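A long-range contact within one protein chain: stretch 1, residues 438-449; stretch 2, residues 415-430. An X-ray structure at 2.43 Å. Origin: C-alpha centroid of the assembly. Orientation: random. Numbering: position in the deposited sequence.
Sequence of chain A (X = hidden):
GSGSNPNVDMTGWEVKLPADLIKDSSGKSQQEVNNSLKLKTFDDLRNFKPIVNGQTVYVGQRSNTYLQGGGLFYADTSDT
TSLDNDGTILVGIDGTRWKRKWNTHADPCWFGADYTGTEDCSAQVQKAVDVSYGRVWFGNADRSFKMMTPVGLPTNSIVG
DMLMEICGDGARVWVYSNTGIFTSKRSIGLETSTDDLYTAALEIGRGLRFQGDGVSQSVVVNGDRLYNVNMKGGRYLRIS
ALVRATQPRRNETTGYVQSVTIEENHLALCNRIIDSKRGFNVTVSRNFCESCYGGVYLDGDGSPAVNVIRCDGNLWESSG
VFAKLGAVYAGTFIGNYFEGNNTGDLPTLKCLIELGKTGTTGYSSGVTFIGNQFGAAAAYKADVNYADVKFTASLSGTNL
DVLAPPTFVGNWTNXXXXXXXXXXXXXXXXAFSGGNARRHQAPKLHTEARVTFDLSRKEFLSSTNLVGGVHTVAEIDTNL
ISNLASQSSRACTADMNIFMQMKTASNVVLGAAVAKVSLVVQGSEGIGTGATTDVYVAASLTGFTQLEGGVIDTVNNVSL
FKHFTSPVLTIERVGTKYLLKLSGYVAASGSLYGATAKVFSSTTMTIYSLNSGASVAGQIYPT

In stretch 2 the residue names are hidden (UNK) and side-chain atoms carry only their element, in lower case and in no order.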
# COMPACT_ATOMS: atom_id res chain seq x y z
N ARG A 438 3.38 -23.07 -15.80
CA ARG A 438 2.70 -24.36 -15.78
C ARG A 438 3.17 -25.23 -14.62
O ARG A 438 2.38 -25.99 -14.05
CB ARG A 438 2.91 -25.08 -17.11
CG ARG A 438 2.03 -26.30 -17.30
CD ARG A 438 2.29 -26.98 -18.63
NE ARG A 438 1.89 -26.16 -19.77
CZ ARG A 438 0.63 -26.04 -20.18
NH1 ARG A 438 -0.34 -26.68 -19.54
NH2 ARG A 438 0.34 -25.28 -21.23
N ARG A 439 4.45 -25.12 -14.25
CA ARG A 439 5.03 -25.91 -13.17
C ARG A 439 4.33 -25.67 -11.83
O ARG A 439 4.41 -26.53 -10.94
CB ARG A 439 6.52 -25.58 -13.10
CG ARG A 439 7.20 -25.73 -11.75
CD ARG A 439 8.59 -25.12 -11.78
NE ARG A 439 9.32 -25.46 -13.00
CZ ARG A 439 10.42 -24.84 -13.42
NH1 ARG A 439 10.94 -23.85 -12.70
NH2 ARG A 439 11.01 -25.22 -14.54
N HIS A 440 3.65 -24.54 -11.67
CA HIS A 440 2.95 -24.25 -10.42
C HIS A 440 1.63 -24.99 -10.29
O HIS A 440 1.03 -24.95 -9.21
CB HIS A 440 2.72 -22.74 -10.29
CG HIS A 440 3.99 -21.95 -10.24
ND1 HIS A 440 4.83 -21.81 -11.32
CD2 HIS A 440 4.58 -21.27 -9.22
CE1 HIS A 440 5.88 -21.08 -10.98
NE2 HIS A 440 5.74 -20.74 -9.71
N GLN A 441 1.17 -25.67 -11.35
CA GLN A 441 -0.11 -26.38 -11.37
C GLN A 441 -1.26 -25.45 -10.99
O GLN A 441 -2.16 -25.83 -10.23
CB GLN A 441 -0.09 -27.61 -10.46
CG GLN A 441 1.19 -28.42 -10.51
CD GLN A 441 1.48 -28.96 -11.88
OE1 GLN A 441 0.57 -29.35 -12.61
NE2 GLN A 441 2.76 -28.99 -12.25
N ALA A 442 -1.24 -24.23 -11.50
CA ALA A 442 -2.27 -23.28 -11.13
C ALA A 442 -3.12 -22.91 -12.34
O ALA A 442 -2.65 -22.95 -13.48
CB ALA A 442 -1.65 -22.00 -10.54
N PRO A 443 -4.39 -22.57 -12.13
CA PRO A 443 -5.22 -22.12 -13.25
C PRO A 443 -4.65 -20.88 -13.91
O PRO A 443 -4.00 -20.05 -13.27
CB PRO A 443 -6.59 -21.84 -12.60
CG PRO A 443 -6.59 -22.64 -11.34
CD PRO A 443 -5.16 -22.65 -10.87
N LYS A 444 -4.89 -20.76 -15.21
CA LYS A 444 -4.51 -19.59 -15.99
C LYS A 444 -5.77 -18.79 -16.30
O LYS A 444 -6.73 -19.34 -16.85
CB LYS A 444 -3.79 -19.99 -17.28
CG LYS A 444 -3.49 -18.82 -18.21
CD LYS A 444 -3.05 -19.28 -19.60
CE LYS A 444 -1.54 -19.45 -19.68
NZ LYS A 444 -0.83 -18.13 -19.58
N LEU A 445 -5.78 -17.51 -15.92
CA LEU A 445 -6.94 -16.66 -16.18
C LEU A 445 -7.23 -16.60 -17.67
O LEU A 445 -6.32 -16.58 -18.50
CB LEU A 445 -6.70 -15.26 -15.61
CG LEU A 445 -7.93 -14.41 -15.27
CD1 LEU A 445 -8.79 -15.11 -14.23
CD2 LEU A 445 -7.52 -13.03 -14.78
N HIS A 446 -8.52 -16.55 -18.02
CA HIS A 446 -8.92 -16.62 -19.42
C HIS A 446 -8.40 -15.42 -20.21
O HIS A 446 -8.21 -15.52 -21.43
CB HIS A 446 -10.44 -16.72 -19.56
CG HIS A 446 -11.17 -15.45 -19.25
ND1 HIS A 446 -11.32 -14.43 -20.18
CD2 HIS A 446 -11.82 -15.04 -18.14
CE1 HIS A 446 -12.01 -13.45 -19.64
NE2 HIS A 446 -12.33 -13.79 -18.40
N THR A 447 -8.18 -14.29 -19.54
CA THR A 447 -7.66 -13.10 -20.21
C THR A 447 -6.28 -13.35 -20.81
O THR A 447 -5.98 -12.88 -21.90
CB THR A 447 -7.62 -11.93 -19.23
OG1 THR A 447 -6.87 -12.32 -18.07
CG2 THR A 447 -9.02 -11.53 -18.81
N GLU A 448 -5.43 -14.09 -20.09
CA GLU A 448 -4.10 -14.41 -20.60
C GLU A 448 -4.14 -15.40 -21.76
O GLU A 448 -3.15 -15.56 -22.47
CB GLU A 448 -3.23 -14.94 -19.46
CG GLU A 448 -3.09 -13.95 -18.30
CD GLU A 448 -1.99 -14.31 -17.31
OE1 GLU A 448 -1.54 -15.48 -17.29
OE2 GLU A 448 -1.58 -13.43 -16.54
N ALA A 449 -5.27 -16.08 -21.95
CA ALA A 449 -5.49 -16.91 -23.13
C ALA A 449 -6.16 -16.14 -24.25
O ALA A 449 -6.67 -16.76 -25.19
CB ALA A 449 -6.31 -18.15 -22.76
N UNK A 415 13.13 -17.90 -9.40
CA UNK A 415 13.39 -19.12 -8.66
C UNK A 415 12.67 -20.29 -9.34
O UNK A 415 11.95 -20.12 -10.32
c UNK A 415 12.93 -18.95 -7.21
N UNK A 416 12.88 -21.49 -8.81
CA UNK A 416 12.20 -22.65 -9.37
C UNK A 416 10.69 -22.48 -9.30
O UNK A 416 9.98 -22.75 -10.27
c UNK A 416 12.89 -25.56 -10.56
o UNK A 416 11.02 -28.53 -11.53
c UNK A 416 12.21 -25.16 -9.41
c UNK A 416 11.41 -27.41 -10.83
c UNK A 416 11.12 -25.91 -9.00
c UNK A 416 12.64 -23.93 -8.66
c UNK A 416 12.49 -26.69 -11.26
c UNK A 416 10.72 -27.03 -9.70
N UNK A 417 10.18 -22.02 -8.16
CA UNK A 417 8.75 -21.82 -7.99
C UNK A 417 8.51 -20.57 -7.16
O UNK A 417 9.32 -20.18 -6.31
n UNK A 417 7.96 -27.64 -7.97
c UNK A 417 7.65 -24.10 -8.29
n UNK A 417 6.38 -28.20 -9.54
c UNK A 417 8.10 -23.02 -7.32
c UNK A 417 6.88 -27.33 -8.68
c UNK A 417 6.75 -25.12 -7.60
n UNK A 417 6.29 -26.15 -8.52
N UNK A 418 7.36 -19.94 -7.41
CA UNK A 418 6.95 -18.80 -6.61
C UNK A 418 6.10 -19.24 -5.42
O UNK A 418 6.10 -18.59 -4.37
c UNK A 418 5.94 -14.98 -9.38
se UNK A 418 4.84 -15.26 -7.79
c UNK A 418 6.18 -17.80 -7.47
c UNK A 418 6.04 -16.44 -6.81
N UNK A 419 5.39 -20.37 -5.57
CA UNK A 419 4.56 -20.90 -4.50
C UNK A 419 4.50 -22.42 -4.61
O UNK A 419 4.87 -23.00 -5.64
n UNK A 419 1.14 -21.58 -7.37
c UNK A 419 1.46 -18.46 -9.29
c UNK A 419 2.19 -19.65 -6.90
c UNK A 419 1.04 -19.73 -9.07
c UNK A 419 1.41 -20.33 -7.86
c UNK A 419 1.73 -21.71 -6.14
c UNK A 419 2.38 -20.56 -5.80
c UNK A 419 2.60 -18.35 -7.16
c UNK A 419 3.15 -20.29 -4.54
c UNK A 419 2.24 -17.76 -8.36
N UNK A 420 4.05 -23.05 -3.53
CA UNK A 420 3.89 -24.50 -3.53
C UNK A 420 2.93 -24.93 -4.63
O UNK A 420 1.83 -24.38 -4.75
c UNK A 420 3.38 -24.98 -2.17
o UNK A 420 4.29 -24.68 -1.13
N UNK A 421 3.34 -25.91 -5.42
CA UNK A 421 2.56 -26.32 -6.58
C UNK A 421 1.15 -26.76 -6.16
O UNK A 421 0.97 -27.43 -5.14
o UNK A 421 5.61 -29.82 -6.53
c UNK A 421 4.94 -28.88 -6.04
c UNK A 421 3.49 -28.72 -6.49
o UNK A 421 5.41 -28.07 -5.20
c UNK A 421 3.26 -27.46 -7.33
N UNK A 422 0.16 -26.34 -6.95
CA UNK A 422 -1.22 -26.74 -6.76
C UNK A 422 -1.95 -26.09 -5.61
O UNK A 422 -3.12 -26.42 -5.39
N UNK A 423 -1.32 -25.19 -4.87
CA UNK A 423 -1.93 -24.60 -3.68
C UNK A 423 -2.51 -23.22 -3.94
O UNK A 423 -3.05 -22.61 -3.01
o UNK A 423 -1.97 -27.02 -1.09
c UNK A 423 -1.21 -26.98 -2.06
c UNK A 423 -0.90 -24.52 -2.55
c UNK A 423 -0.22 -25.84 -2.23
n UNK A 423 -1.19 -27.92 -3.00
N UNK A 424 -2.41 -22.71 -5.16
CA UNK A 424 -2.93 -21.40 -5.54
C UNK A 424 -3.94 -21.59 -6.65
O UNK A 424 -3.73 -22.37 -7.58
c UNK A 424 -2.36 -19.25 -6.72
c UNK A 424 -1.80 -20.45 -5.98
c UNK A 424 -0.97 -20.01 -4.79
N UNK A 425 -5.06 -20.87 -6.55
CA UNK A 425 -6.15 -20.98 -7.50
C UNK A 425 -6.21 -19.78 -8.44
O UNK A 425 -6.42 -19.95 -9.64
c UNK A 425 -7.49 -21.18 -6.75
c UNK A 425 -7.69 -22.67 -6.46
c UNK A 425 -8.64 -20.66 -7.56
N UNK A 426 -6.01 -18.56 -7.93
CA UNK A 426 -6.11 -17.35 -8.73
C UNK A 426 -4.76 -16.64 -8.76
O UNK A 426 -4.20 -16.33 -7.70
c UNK A 426 -7.18 -16.40 -8.19
c UNK A 426 -7.36 -15.20 -9.12
o UNK A 426 -8.43 -17.09 -8.06
N UNK A 427 -4.26 -16.37 -9.96
CA UNK A 427 -2.99 -15.67 -10.12
C UNK A 427 -2.89 -15.15 -11.55
O UNK A 427 -3.20 -15.87 -12.50
o UNK A 427 -0.00 -16.92 -11.94
c UNK A 427 -1.80 -16.58 -9.79
c UNK A 427 -0.96 -17.69 -11.88
n UNK A 427 -1.37 -18.41 -12.93
c UNK A 427 -1.75 -17.86 -10.60
N UNK A 428 -2.45 -13.90 -11.69
CA UNK A 428 -2.25 -13.32 -13.01
C UNK A 428 -1.19 -12.23 -12.93
O UNK A 428 -0.89 -11.71 -11.85
c UNK A 428 -5.39 -9.77 -11.11
c UNK A 428 -3.55 -12.75 -13.59
c UNK A 428 -4.20 -11.71 -12.72
c UNK A 428 -5.17 -12.06 -11.80
c UNK A 428 -5.77 -11.10 -11.00
c UNK A 428 -3.83 -10.37 -12.82
c UNK A 428 -4.42 -9.40 -12.02
N UNK A 429 -0.61 -11.91 -14.09
CA UNK A 429 0.39 -10.86 -14.17
C UNK A 429 1.75 -11.20 -13.59
O UNK A 429 2.61 -10.32 -13.52
N UNK A 430 1.97 -12.44 -13.19
CA UNK A 430 3.23 -12.82 -12.57
C UNK A 430 4.27 -13.19 -13.62
O UNK A 430 3.94 -13.65 -14.72
o UNK A 430 2.41 -12.90 -9.57
n UNK A 430 0.89 -14.27 -10.52
c UNK A 430 2.08 -13.68 -10.48
c UNK A 430 3.03 -14.01 -11.62
O HOH W 1 -1.31 -23.48 -7.74
O HOH W 2 -5.28 -18.35 -11.68
O HOH W 3 -3.27 -16.55 -15.16

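Position 415 carries a single carbon and lies beyond contact: Ala 415. Position 416 has one carbon, then a six-carbon ring bearing one oxygen, so it is Tyr 416. The Arg 439 guanidinium lies flat on this ring (centres 3.9 Å apart, planes at 7°), while Arg 439 NH1 donates to Tyr 416 O at 2.8 Å, at 168°.

At 417, three carbons, a nitrogen and a carbon holding two more nitrogens define Arg 417. Its NE and NH2 both donate to Arg 439 O, at 3.1 and 2.9 Å, and its CG sits over one face of the His 440 ring. Position 418 is an unbranched chain of two carbons, selenium and carbon: Met 418, as selenomethionine. Its backbone N donates to His 440 NE2 (2.9 Å, 174°), so that ring nitrogen is an acceptor.

Position 419 has one carbon and fused five- and six-membered rings with one nitrogen: Trp 419. The edge of His 440 points to its face, with centroids 4.5 Å apart and planes at 55°; Ala 442 CB lies 3.8 Å from Trp 419 CZ2 at the ring edge.

One carbon and one oxygen, directed away, make 420 Ser 420. At 421, three carbons, the third carrying two oxygens, give Glu 421, whose CA is 3.3 Å from His 440 O in a CA-H...O contact. Position 422 has no side-chain atoms and a phi of 75°: Gly 422, in a type II turn running from Ser 420 to position 423. Gly 422 N donates to His 440 O at 2.8 Å. At 423, three carbons, the third carrying one oxygen and one nitrogen, directed away and out of contact, give Gln 423, whose NE2 donates to Glu 421 O at 3.1 Å.

Positions 424 and 425 each have a carbon carrying two carbons: Val 424 and Val 425. Pro 443 CG approaches Val 425 O to 3.2 Å. At 426 a carbon bears one oxygen and one carbon, giving Thr 426. Position 427 has three carbons, the last with oxygen and nitrogen: Gln 427, whose NE2 donates to Pro 443 O at 3.1 Å.

A carbon and an unsubstituted six-carbon ring identify Phe 428; its CD2 is 3.9 Å from Leu 445 CD2. Position 429 lacks a side chain, with phi 73°: Gly 429, whose N donates to Glu 448 OE2 (3.0 Å, 174°). Two carbons, the second bearing oxygen and nitrogen, give Asn 430.

The contact buries 856 Å², and six of the seven hydrogen bonds across the stretches pair a side chain with a backbone atom; the seventh, Gly 422 N to His 440 O, joins backbone to backbone. Arg 439 stacks on Tyr 416, and His 440 packs against Arg 417 CG and the face of Trp 419, alongside their hydrogen bonds, and water 1 links His 440 O to Trp 419 NE1 and Val 424 N.

Stretch 2, residues 415-430: AYRMWSEGQVVTQFGN
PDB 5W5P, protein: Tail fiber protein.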